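Local structure of soluble lytic murein transglycosylase (Pseudomonas aeruginosa, 5OHU) at residues E29-Y34 / R57-E62; A47-S52 / Y64-E69; R84-H89 / W97-W102. The protein probably cleaves the glycan strands of peptidoglycan as a lytic transglycosylase, acting both from strand ends and within strands during cell-wall turnover. One frame throughout, in Å; residues are numbered along the deposited sequence.

Contact 1 (E29-Y34 / R57-E62); sequences EQRRLY and RDYPLE
Arg31 meets Tyr59 with its aliphatic part: CD rests 3.5 Å from Tyr59 CB. The two side chains slide past each other in opposite directions, with guanidinium and ring planes only 17° apart. Arg31 CG sits between the backbone N and the carbonyl carbon (chi1 51°); farther out the chain bends at chi3, and NH2 lies 3.7 Å from Asp58 CB. A long salt bridge, 3.6 Å from Arg31 NH1 to Glu29 OE2, joins the group to its own segment. Arg32, the N-cap of helix 33-41, adds little across the contact; its NE pairs with Asp35. Tyr34 makes the other large share of the contact. Its ring crosses that of Tyr59 at 56° between planes, and Tyr59 CE2 comes over one of its faces, 3.3 Å from Tyr34 CG. The far half of the ring touches Leu61 obliquely, Leu61 CB being 3.4 Å from Tyr34 CE1, while the hydroxyl is hydrogen-bonded to Lys38 NZ. Tyrosine suits both ring positions, a flat apolar body ending in a polar tip; Tyr59 OH reaches Glu415 of helix 408-418 in a weak hydrogen bond. No hydrogen bond joins the two segments. Ring and aliphatic contact therefore holds the N-terminal segment to the type I turn Tyr59-Glu62, and the polar tips of both tyrosines find their partners elsewhere.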
loop_
_atom_site.group_PDB
_atom_site.type_symbol
_atom_site.label_atom_id
_atom_site.label_comp_id
_atom_site.label_asym_id
_atom_site.label_seq_id
_atom_site.Cartn_x
_atom_site.Cartn_y
_atom_site.Cartn_z
ATOM N N GLU A 29 -9.032 -29.479 32.501
ATOM C CA GLU A 29 -10.437 -29.242 32.198
ATOM C C GLU A 29 -10.614 -28.642 30.810
ATOM O O GLU A 29 -10.064 -27.580 30.498
ATOM C CB GLU A 29 -11.065 -28.328 33.252
ATOM C CG GLU A 29 -10.171 -27.187 33.707
ATOM C CD GLU A 29 -10.721 -26.477 34.929
ATOM O OE1 GLU A 29 -11.929 -26.164 34.938
ATOM O OE2 GLU A 29 -9.953 -26.237 35.887
ATOM N N GLN A 30 -11.380 -29.339 29.970
ATOM C CA GLN A 30 -11.755 -28.817 28.657
ATOM C C GLN A 30 -13.041 -28.017 28.825
ATOM O O GLN A 30 -14.139 -28.437 28.450
ATOM C CB GLN A 30 -11.910 -29.943 27.649
ATOM C CG GLN A 30 -12.240 -29.464 26.255
ATOM C CD GLN A 30 -12.235 -30.595 25.256
ATOM O OE1 GLN A 30 -12.084 -31.762 25.626
ATOM N NE2 GLN A 30 -12.399 -30.260 23.981
ATOM N N ARG A 31 -12.886 -26.835 29.417
ATOM C CA ARG A 31 -13.997 -25.936 29.696
ATOM C C ARG A 31 -14.808 -25.617 28.444
ATOM O O ARG A 31 -14.298 -25.012 27.490
ATOM C CB ARG A 31 -13.462 -24.652 30.334
ATOM C CG ARG A 31 -12.320 -24.018 29.564
ATOM C CD ARG A 31 -11.582 -22.998 30.397
ATOM N NE ARG A 31 -10.711 -23.634 31.374
ATOM C CZ ARG A 31 -10.307 -23.059 32.501
ATOM N NH1 ARG A 31 -9.511 -23.722 33.330
ATOM N NH2 ARG A 31 -10.703 -21.827 32.802
ATOM N N ARG A 32 -16.076 -26.031 28.438
ATOM C CA ARG A 32 -16.960 -25.761 27.316
ATOM C C ARG A 32 -18.101 -24.811 27.693
ATOM O O ARG A 32 -19.069 -24.649 26.936
ATOM C CB ARG A 32 -17.459 -27.079 26.730
ATOM C CG ARG A 32 -18.248 -26.923 25.454
ATOM C CD ARG A 32 -17.656 -25.924 24.437
ATOM N NE ARG A 32 -16.209 -25.993 24.179
ATOM C CZ ARG A 32 -15.280 -25.133 24.605
ATOM N NH1 ARG A 32 -15.623 -24.048 25.284
ATOM N NH2 ARG A 32 -14.007 -25.335 24.276
ATOM N N LEU A 33 -17.993 -24.150 28.845
ATOM C CA LEU A 33 -18.913 -23.068 29.170
ATOM C C LEU A 33 -18.890 -21.969 28.120
ATOM O O LEU A 33 -19.868 -21.223 27.989
ATOM C CB LEU A 33 -18.553 -22.483 30.530
ATOM C CG LEU A 33 -18.317 -23.537 31.603
ATOM C CD1 LEU A 33 -17.489 -22.962 32.727
ATOM C CD2 LEU A 33 -19.650 -24.042 32.123
ATOM N N TYR A 34 -17.792 -21.867 27.370
ATOM C CA TYR A 34 -17.611 -20.760 26.440
ATOM C C TYR A 34 -18.562 -20.862 25.250
ATOM O O TYR A 34 -19.254 -19.891 24.924
ATOM C CB TYR A 34 -16.145 -20.705 26.010
ATOM C CG TYR A 34 -15.838 -19.689 24.955
ATOM C CD1 TYR A 34 -15.637 -18.348 25.272
ATOM C CD2 TYR A 34 -15.777 -20.065 23.638
ATOM C CE1 TYR A 34 -15.368 -17.417 24.288
ATOM C CE2 TYR A 34 -15.510 -19.136 22.643
ATOM C CZ TYR A 34 -15.310 -17.816 22.980
ATOM O OH TYR A 34 -15.018 -16.904 22.004
ATOM N N ARG A 57 -12.483 -17.252 33.983
ATOM C CA ARG A 57 -11.560 -16.125 34.049
ATOM C C ARG A 57 -10.160 -16.503 33.561
ATOM O O ARG A 57 -9.310 -15.620 33.389
ATOM C CB ARG A 57 -11.537 -15.539 35.474
ATOM C CG ARG A 57 -10.674 -14.264 35.626
ATOM C CD ARG A 57 -11.394 -13.073 36.266
ATOM N NE ARG A 57 -12.161 -13.426 37.464
ATOM C CZ ARG A 57 -13.327 -12.881 37.808
ATOM N NH1 ARG A 57 -13.931 -13.283 38.933
ATOM N NH2 ARG A 57 -13.871 -11.949 37.024
ATOM N N ASP A 58 -9.907 -17.784 33.293
ATOM C CA ASP A 58 -8.625 -18.200 32.744
ATOM C C ASP A 58 -8.680 -18.585 31.274
ATOM O O ASP A 58 -7.633 -18.582 30.618
ATOM C CB ASP A 58 -8.045 -19.372 33.552
ATOM C CG ASP A 58 -7.210 -18.903 34.732
ATOM O OD1 ASP A 58 -7.075 -17.674 34.917
ATOM O OD2 ASP A 58 -6.684 -19.760 35.470
ATOM N N TYR A 59 -9.857 -18.902 30.742
ATOM C CA TYR A 59 -9.973 -19.206 29.319
ATOM C C TYR A 59 -9.682 -17.950 28.498
ATOM O O TYR A 59 -10.242 -16.882 28.785
ATOM C CB TYR A 59 -11.363 -19.746 29.005
ATOM C CG TYR A 59 -11.535 -20.278 27.598
ATOM C CD1 TYR A 59 -10.811 -21.377 27.153
ATOM C CD2 TYR A 59 -12.440 -19.694 26.721
ATOM C CE1 TYR A 59 -10.975 -21.871 25.861
ATOM C CE2 TYR A 59 -12.612 -20.182 25.437
ATOM C CZ TYR A 59 -11.877 -21.271 25.012
ATOM O OH TYR A 59 -12.052 -21.750 23.737
ATOM N N PRO A 60 -8.808 -18.031 27.489
ATOM C CA PRO A 60 -8.339 -16.806 26.819
ATOM C C PRO A 60 -9.403 -16.066 26.024
ATOM O O PRO A 60 -9.307 -14.840 25.904
ATOM C CB PRO A 60 -7.212 -17.317 25.910
ATOM C CG PRO A 60 -6.728 -18.555 26.584
ATOM C CD PRO A 60 -7.958 -19.192 27.173
ATOM N N LEU A 61 -10.401 -16.754 25.468
ATOM C CA LEU A 61 -11.421 -16.082 24.669
ATOM C C LEU A 61 -12.505 -15.393 25.502
ATOM O O LEU A 61 -13.345 -14.684 24.935
ATOM C CB LEU A 61 -12.070 -17.085 23.714
ATOM C CG LEU A 61 -11.126 -17.797 22.743
ATOM C CD1 LEU A 61 -11.941 -18.516 21.694
ATOM C CD2 LEU A 61 -10.152 -16.800 22.095
ATOM N N GLU A 62 -12.508 -15.581 26.819
ATOM C CA GLU A 62 -13.557 -15.011 27.661
ATOM C C GLU A 62 -13.752 -13.514 27.472
ATOM O O GLU A 62 -14.914 -13.069 27.487
ATOM C CB GLU A 62 -13.271 -15.325 29.139
ATOM C CG GLU A 62 -14.209 -14.637 30.130
ATOM C CD GLU A 62 -15.604 -15.256 30.180
ATOM O OE1 GLU A 62 -15.973 -16.019 29.259
ATOM O OE2 GLU A 62 -16.337 -14.972 31.152
#

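Contact 2 (A47-S52 / Y64-E69)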
loop_
_atom_site.group_PDB
_atom_site.type_symbol
_atom_site.label_atom_id
_atom_site.label_comp_id
_atom_site.label_asym_id
_atom_site.label_seq_id
_atom_site.Cartn_x
_atom_site.Cartn_y
_atom_site.Cartn_z
ATOM N N ALA A 47 -27.520 -14.610 30.374
ATOM C CA ALA A 47 -27.471 -15.285 31.672
ATOM C C ALA A 47 -26.359 -16.329 31.754
ATOM O O ALA A 47 -25.601 -16.310 32.743
ATOM C CB ALA A 47 -28.845 -15.882 32.007
ATOM N N PRO A 48 -26.197 -17.256 30.797
ATOM C CA PRO A 48 -25.085 -18.220 30.931
ATOM C C PRO A 48 -23.718 -17.560 31.040
ATOM O O PRO A 48 -22.885 -18.010 31.835
ATOM C CB PRO A 48 -25.211 -19.083 29.665
ATOM C CG PRO A 48 -26.639 -18.995 29.299
ATOM C CD PRO A 48 -27.054 -17.586 29.641
ATOM N N TYR A 49 -23.465 -16.496 30.277
ATOM C CA TYR A 49 -22.162 -15.843 30.351
ATOM C C TYR A 49 -21.866 -15.345 31.768
ATOM O O TYR A 49 -20.773 -15.583 32.296
ATOM C CB TYR A 49 -22.074 -14.698 29.340
ATOM C CG TYR A 49 -21.087 -13.647 29.772
ATOM C CD1 TYR A 49 -19.716 -13.877 29.708
ATOM C CD2 TYR A 49 -21.525 -12.444 30.305
ATOM C CE1 TYR A 49 -18.811 -12.926 30.148
ATOM C CE2 TYR A 49 -20.631 -11.487 30.743
ATOM C CZ TYR A 49 -19.278 -11.728 30.663
ATOM O OH TYR A 49 -18.410 -10.754 31.110
ATOM N N MET A 50 -22.825 -14.642 32.399
ATOM C CA MET A 50 -22.598 -14.146 33.760
ATOM C C MET A 50 -22.381 -15.276 34.741
ATOM O O MET A 50 -21.665 -15.099 35.730
ATOM C CB MET A 50 -23.759 -13.300 34.286
ATOM C CG MET A 50 -24.467 -12.434 33.287
ATOM S SD MET A 50 -23.516 -10.951 32.874
ATOM C CE MET A 50 -22.901 -10.407 34.446
ATOM N N ALA A 51 -23.019 -16.423 34.510
ATOM C CA ALA A 51 -22.837 -17.580 35.372
ATOM C C ALA A 51 -21.476 -18.236 35.204
ATOM O O ALA A 51 -21.088 -19.045 36.054
ATOM C CB ALA A 51 -23.934 -18.608 35.098
ATOM N N SER A 52 -20.748 -17.917 34.135
ATOM C CA SER A 52 -19.477 -18.558 33.832
ATOM C C SER A 52 -18.279 -17.646 34.046
ATOM O O SER A 52 -17.143 -18.099 33.869
ATOM C CB SER A 52 -19.476 -19.063 32.385
ATOM O OG SER A 52 -20.520 -19.991 32.164
ATOM N N TYR A 64 -13.932 -11.898 24.890
ATOM C CA TYR A 64 -14.811 -11.677 23.745
ATOM C C TYR A 64 -16.285 -11.739 24.147
ATOM O O TYR A 64 -17.100 -10.952 23.657
ATOM C CB TYR A 64 -14.503 -12.684 22.636
ATOM C CG TYR A 64 -13.358 -12.249 21.736
ATOM C CD1 TYR A 64 -12.066 -12.164 22.223
ATOM C CD2 TYR A 64 -13.577 -11.918 20.407
ATOM C CE1 TYR A 64 -11.023 -11.761 21.423
ATOM C CE2 TYR A 64 -12.532 -11.510 19.582
ATOM C CZ TYR A 64 -11.253 -11.440 20.104
ATOM O OH TYR A 64 -10.189 -11.047 19.331
ATOM N N LEU A 65 -16.649 -12.656 25.041
ATOM C CA LEU A 65 -18.032 -12.697 25.509
ATOM C C LEU A 65 -18.345 -11.488 26.378
ATOM O O LEU A 65 -19.382 -10.838 26.206
ATOM C CB LEU A 65 -18.305 -13.987 26.273
ATOM C CG LEU A 65 -18.071 -15.277 25.481
ATOM C CD1 LEU A 65 -18.442 -16.496 26.336
ATOM C CD2 LEU A 65 -18.857 -15.268 24.175
ATOM N N ALA A 66 -17.464 -11.194 27.337
ATOM C CA ALA A 66 -17.558 -9.950 28.087
ATOM C C ALA A 66 -17.749 -8.759 27.159
ATOM O O ALA A 66 -18.579 -7.882 27.418
ATOM C CB ALA A 66 -16.301 -9.766 28.938
ATOM N N TYR A 67 -16.991 -8.715 26.065
ATOM C CA TYR A 67 -17.084 -7.588 25.147
ATOM C C TYR A 67 -18.467 -7.508 24.516
ATOM O O TYR A 67 -19.049 -6.425 24.413
ATOM C CB TYR A 67 -16.006 -7.711 24.072
ATOM C CG TYR A 67 -16.064 -6.636 23.023
ATOM C CD1 TYR A 67 -16.906 -6.753 21.919
ATOM C CD2 TYR A 67 -15.277 -5.502 23.128
ATOM C CE1 TYR A 67 -16.955 -5.771 20.949
ATOM C CE2 TYR A 67 -15.327 -4.515 22.170
ATOM C CZ TYR A 67 -16.166 -4.655 21.080
ATOM O OH TYR A 67 -16.197 -3.671 20.119
ATOM N N ASP A 68 -18.996 -8.638 24.048
ATOM C CA ASP A 68 -20.311 -8.612 23.417
ATOM C C ASP A 68 -21.382 -8.206 24.419
ATOM O O ASP A 68 -22.256 -7.385 24.121
ATOM C CB ASP A 68 -20.638 -9.973 22.804
ATOM C CG ASP A 68 -19.634 -10.402 21.756
ATOM O OD1 ASP A 68 -19.103 -9.534 21.033
ATOM O OD2 ASP A 68 -19.370 -11.618 21.660
ATOM N N GLU A 69 -21.318 -8.764 25.624
ATOM C CA GLU A 69 -22.342 -8.479 26.621
ATOM C C GLU A 69 -22.326 -7.010 27.019
ATOM O O GLU A 69 -23.379 -6.365 27.096
ATOM C CB GLU A 69 -22.133 -9.383 27.828
ATOM C CG GLU A 69 -23.382 -9.626 28.646
ATOM C CD GLU A 69 -23.626 -8.543 29.672
ATOM O OE1 GLU A 69 -22.670 -7.803 29.988
ATOM O OE2 GLU A 69 -24.774 -8.436 30.158
#
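Tyr49 reaches from helix 47-52 onto Leu65, Ala66 and Glu69 of helix 62-72, joining two neighbouring members of the all-helical array that builds the ring of Slt70-like transglycosylases. The short axes come within 10.6 Å and run at 133°, so the helices are splayed rather than strictly antiparallel, and one large ring bridges much of the gap. The van der Waals contacts of that ring, with side chains and backbone alike, come first. Tyr49 CG is anti to the backbone N (chi1 154°), which starts the ring off toward helix 62-72. There one ring face lies against the backbone, with the carbonyl carbon of Leu65 over it, while CD1 touches Leu65 CB at 3.7 Å. Farther out, CE1 comes to 3.6 Å from Ala66 N. Alanine suits this place because its lone methyl lets the phenol tip come right up to the helix surface. At CD2 and CE2, and on the same side of the ring plane as Leu65, Glu69 lays its CB and CG obliquely against the ring, CG 3.8 Å from Tyr49 CD2; the two side chains cross at about a right angle.

Polar groups take a different part. No hydrogen bond spans the segments, and Glu69 turns its carboxylate to Arg73, which makes a salt bridge with OE2. A bend at chi2 (-85°) carries Glu69 CD aside, so that a long flexible acid can give carbon to the tyrosine and charge to the arginine. Met50, also bent along its chain, brings its sulfur to the same carboxylate, SD standing 3.9 Å from Glu69 OE2. Helix 33-41 also touches both helices, Leu41 meeting Tyr49 and Tyr34 meeting Leu65. The phenol oxygen makes the closest approach of all: Tyr49 OH lies 3.2 Å from Ala66 CB.

Contact 3 (R84-H89 / W97-W102); sequences RFLTEH and WLKLRW. With PO4 (phosphate ion), chain C.
Helices 84-88 and 97-102, on which Leu86 and Leu98 face each other, run nearly antiparallel, at 152° with their short axes 11.5 Å apart. They form a helical hairpin within the all-alpha superhelical ring seen in Slt70-like enzymes. The interface is apolar, and no hydrogen bond crosses it. Leu86 is its centre. CG stands anti to the carbonyl carbon (chi1 -60°), and the two methyl branches diverge to different partners. Leu86 CD2 fits against Lys99 CG at 3.6 Å and also touches Leu98 CD2, whereas Leu86 CD1 lies 3.9 Å from Trp102 CE3, on the six-membered part of the indole. A branched leucine thus touches three residues of the opposing helix. Leu98 CD2 is also 3.6 Å from Phe85 CD1.

Lys99 suits the margin of this surface: its CG packs on Leu86 CD2 while NZ is hydrogen-bonded to the carbonyl oxygen of Tyr118. That tyrosine also meets Trp102 edge-to-face, and Phe85 reaches back to Ala66 and Leu70 of helix 62-72, so both arms of the hairpin are covered by neighbouring helices.

On the outer surface of helix 79-88 sits a phosphate ion, probably from the crystallisation liquor. Arg84 extends to it from CG to NE, and Glu88, one helical turn on, lies against the same ion; the separation of only 2.5 Å between Glu88 OE1 and phosphate O2 is doubtful, and suggests at most a shared proton. Arg84 NE donates a hydrogen bond to phosphate O2, 2.9 Å long, with 147° at the hydrogen.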
loop_
_atom_site.group_PDB
_atom_site.type_symbol
_atom_site.label_atom_id
_atom_site.label_comp_id
_atom_site.label_asym_id
_atom_site.label_seq_id
_atom_site.Cartn_x
_atom_site.Cartn_y
_atom_site.Cartn_z
ATOM N N ARG A 84 -13.370 0.051 33.743
ATOM C CA ARG A 84 -12.739 -1.188 34.170
ATOM C C ARG A 84 -12.475 -2.117 32.989
ATOM O O ARG A 84 -11.395 -2.708 32.887
ATOM C CB ARG A 84 -13.609 -1.870 35.216
ATOM C CG ARG A 84 -13.150 -3.251 35.596
ATOM C CD ARG A 84 -14.051 -3.792 36.677
ATOM N NE ARG A 84 -13.591 -5.103 37.096
ATOM C CZ ARG A 84 -14.058 -6.241 36.602
ATOM N NH1 ARG A 84 -15.008 -6.175 35.685
ATOM N NH2 ARG A 84 -13.582 -7.419 37.023
ATOM N N PHE A 85 -13.432 -2.245 32.073
ATOM C CA PHE A 85 -13.205 -3.119 30.930
ATOM C C PHE A 85 -12.101 -2.582 30.023
ATOM O O PHE A 85 -11.249 -3.345 29.549
ATOM C CB PHE A 85 -14.492 -3.300 30.143
ATOM C CG PHE A 85 -14.394 -4.361 29.095
ATOM C CD1 PHE A 85 -13.968 -4.054 27.812
ATOM C CD2 PHE A 85 -14.697 -5.673 29.405
ATOM C CE1 PHE A 85 -13.867 -5.042 26.839
ATOM C CE2 PHE A 85 -14.612 -6.664 28.450
ATOM C CZ PHE A 85 -14.194 -6.353 27.163
ATOM N N LEU A 86 -12.105 -1.276 29.752
ATOM C CA LEU A 86 -11.043 -0.711 28.934
ATOM C C LEU A 86 -9.706 -0.733 29.661
ATOM O O LEU A 86 -8.651 -0.828 29.021
ATOM C CB LEU A 86 -11.396 0.713 28.520
ATOM C CG LEU A 86 -12.681 0.852 27.709
ATOM C CD1 LEU A 86 -13.102 2.301 27.717
ATOM C CD2 LEU A 86 -12.474 0.362 26.282
ATOM N N THR A 87 -9.739 -0.644 30.992
ATOM C CA THR A 87 -8.520 -0.705 31.788
ATOM C C THR A 87 -7.838 -2.054 31.666
ATOM O O THR A 87 -6.613 -2.125 31.544
ATOM C CB THR A 87 -8.850 -0.412 33.251
ATOM O OG1 THR A 87 -9.169 0.971 33.377
ATOM C CG2 THR A 87 -7.687 -0.782 34.191
ATOM N N GLU A 88 -8.609 -3.134 31.694
ATOM C CA GLU A 88 -8.051 -4.476 31.798
ATOM C C GLU A 88 -8.055 -5.244 30.488
ATOM O O GLU A 88 -7.423 -6.301 30.405
ATOM C CB GLU A 88 -8.821 -5.256 32.865
ATOM C CG GLU A 88 -9.125 -4.352 34.042
ATOM C CD GLU A 88 -9.671 -5.052 35.263
ATOM O OE1 GLU A 88 -9.405 -4.522 36.361
ATOM O OE2 GLU A 88 -10.347 -6.105 35.140
ATOM N N HIS A 89 -8.730 -4.741 29.462
ATOM C CA HIS A 89 -8.844 -5.460 28.202
ATOM C C HIS A 89 -8.547 -4.541 27.032
ATOM O O HIS A 89 -9.137 -4.691 25.962
ATOM C CB HIS A 89 -10.230 -6.090 28.059
ATOM C CG HIS A 89 -10.537 -7.097 29.111
ATOM N ND1 HIS A 89 -9.585 -7.951 29.621
ATOM C CD2 HIS A 89 -11.684 -7.381 29.769
ATOM C CE1 HIS A 89 -10.132 -8.731 30.536
ATOM N NE2 HIS A 89 -11.407 -8.407 30.646
ATOM N N TRP A 97 -13.697 -0.007 18.694
ATOM C CA TRP A 97 -15.125 0.150 18.416
ATOM C C TRP A 97 -15.894 0.407 19.700
ATOM O O TRP A 97 -16.810 1.238 19.730
ATOM C CB TRP A 97 -15.670 -1.088 17.695
ATOM C CG TRP A 97 -15.021 -1.280 16.371
ATOM C CD1 TRP A 97 -14.136 -2.264 16.030
ATOM C CD2 TRP A 97 -15.153 -0.442 15.217
ATOM N NE1 TRP A 97 -13.727 -2.103 14.730
ATOM C CE2 TRP A 97 -14.332 -0.989 14.208
ATOM C CE3 TRP A 97 -15.896 0.708 14.931
ATOM C CZ2 TRP A 97 -14.230 -0.424 12.935
ATOM C CZ3 TRP A 97 -15.795 1.270 13.660
ATOM C CH2 TRP A 97 -14.966 0.701 12.682
ATOM N N LEU A 98 -15.520 -0.280 20.776
ATOM C CA LEU A 98 -16.143 -0.014 22.062
ATOM C C LEU A 98 -15.879 1.418 22.511
ATOM O O LEU A 98 -16.770 2.071 23.066
ATOM C CB LEU A 98 -15.647 -1.017 23.107
ATOM C CG LEU A 98 -16.059 -0.772 24.570
ATOM C CD1 LEU A 98 -17.566 -0.628 24.715
ATOM C CD2 LEU A 98 -15.531 -1.860 25.495
ATOM N N LYS A 99 -14.666 1.934 22.282
ATOM C CA LYS A 99 -14.395 3.299 22.731
ATOM C C LYS A 99 -15.164 4.303 21.894
ATOM O O LYS A 99 -15.683 5.294 22.424
ATOM C CB LYS A 99 -12.902 3.610 22.678
ATOM C CG LYS A 99 -12.044 2.739 23.599
ATOM C CD LYS A 99 -10.592 3.263 23.661
ATOM C CE LYS A 99 -10.515 4.629 24.370
ATOM N NZ LYS A 99 -9.097 5.076 24.671
ATOM N N LEU A 100 -15.244 4.062 20.583
ATOM C CA LEU A 100 -16.028 4.931 19.716
ATOM C C LEU A 100 -17.463 5.048 20.212
ATOM O O LEU A 100 -17.981 6.157 20.414
ATOM C CB LEU A 100 -15.997 4.395 18.285
ATOM C CG LEU A 100 -16.916 5.096 17.298
ATOM C CD1 LEU A 100 -16.485 6.529 17.112
ATOM C CD2 LEU A 100 -16.928 4.340 15.956
ATOM N N ARG A 101 -18.106 3.906 20.445
ATOM C CA ARG A 101 -19.499 3.890 20.879
ATOM C C ARG A 101 -19.679 4.546 22.243
ATOM O O ARG A 101 -20.591 5.353 22.443
ATOM C CB ARG A 101 -19.988 2.454 20.927
ATOM C CG ARG A 101 -20.471 1.988 19.620
ATOM C CD ARG A 101 -20.346 0.515 19.520
ATOM N NE ARG A 101 -20.572 0.131 18.136
ATOM C CZ ARG A 101 -20.416 -1.094 17.669
ATOM N NH1 ARG A 101 -20.007 -2.047 18.487
ATOM N NH2 ARG A 101 -20.648 -1.332 16.387
ATOM N N TRP A 102 -18.820 4.206 23.196
ATOM C CA TRP A 102 -18.932 4.797 24.524
ATOM C C TRP A 102 -18.675 6.304 24.493
ATOM O O TRP A 102 -19.468 7.086 25.033
ATOM C CB TRP A 102 -17.978 4.100 25.473
ATOM C CG TRP A 102 -18.166 4.489 26.864
ATOM C CD1 TRP A 102 -19.336 4.520 27.554
ATOM C CD2 TRP A 102 -17.147 4.911 27.771
ATOM N NE1 TRP A 102 -19.112 4.953 28.837
ATOM C CE2 TRP A 102 -17.772 5.189 28.997
ATOM C CE3 TRP A 102 -15.765 5.091 27.658
ATOM C CZ2 TRP A 102 -17.064 5.628 30.113
ATOM C CZ3 TRP A 102 -15.065 5.515 28.759
ATOM C CH2 TRP A 102 -15.712 5.778 29.974
HETATM P P PO4 C . -10.631 -6.573 38.669
HETATM O O1 PO4 C . -11.274 -7.531 37.706
HETATM O O2 PO4 C . -10.911 -5.166 38.225
HETATM O O3 PO4 C . -9.142 -6.815 38.723
HETATM O O4 PO4 C . -11.265 -6.773 40.014
#

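Overall arrangement
From the N terminus, the chain enters through 29-34, runs through helices 33-41 and 47-52, and returns at 57-62 to close contact 1. Helix 47-52 lies within that loop, yet its partner 64-69 comes after it, so contacts 1 and 2 cross along the chain. They also touch in space, with centres 11 Å apart: Tyr34 meets Leu65, and Glu62 meets Tyr49. Contact 3 follows in series, closing the short connection between helices 79-88 and 95-108. Helix 62-72 links it to contact 2, since Ala66 and Tyr67 pack on Phe85. Together the three contacts tie the first five helices into a continuous N-terminal arc.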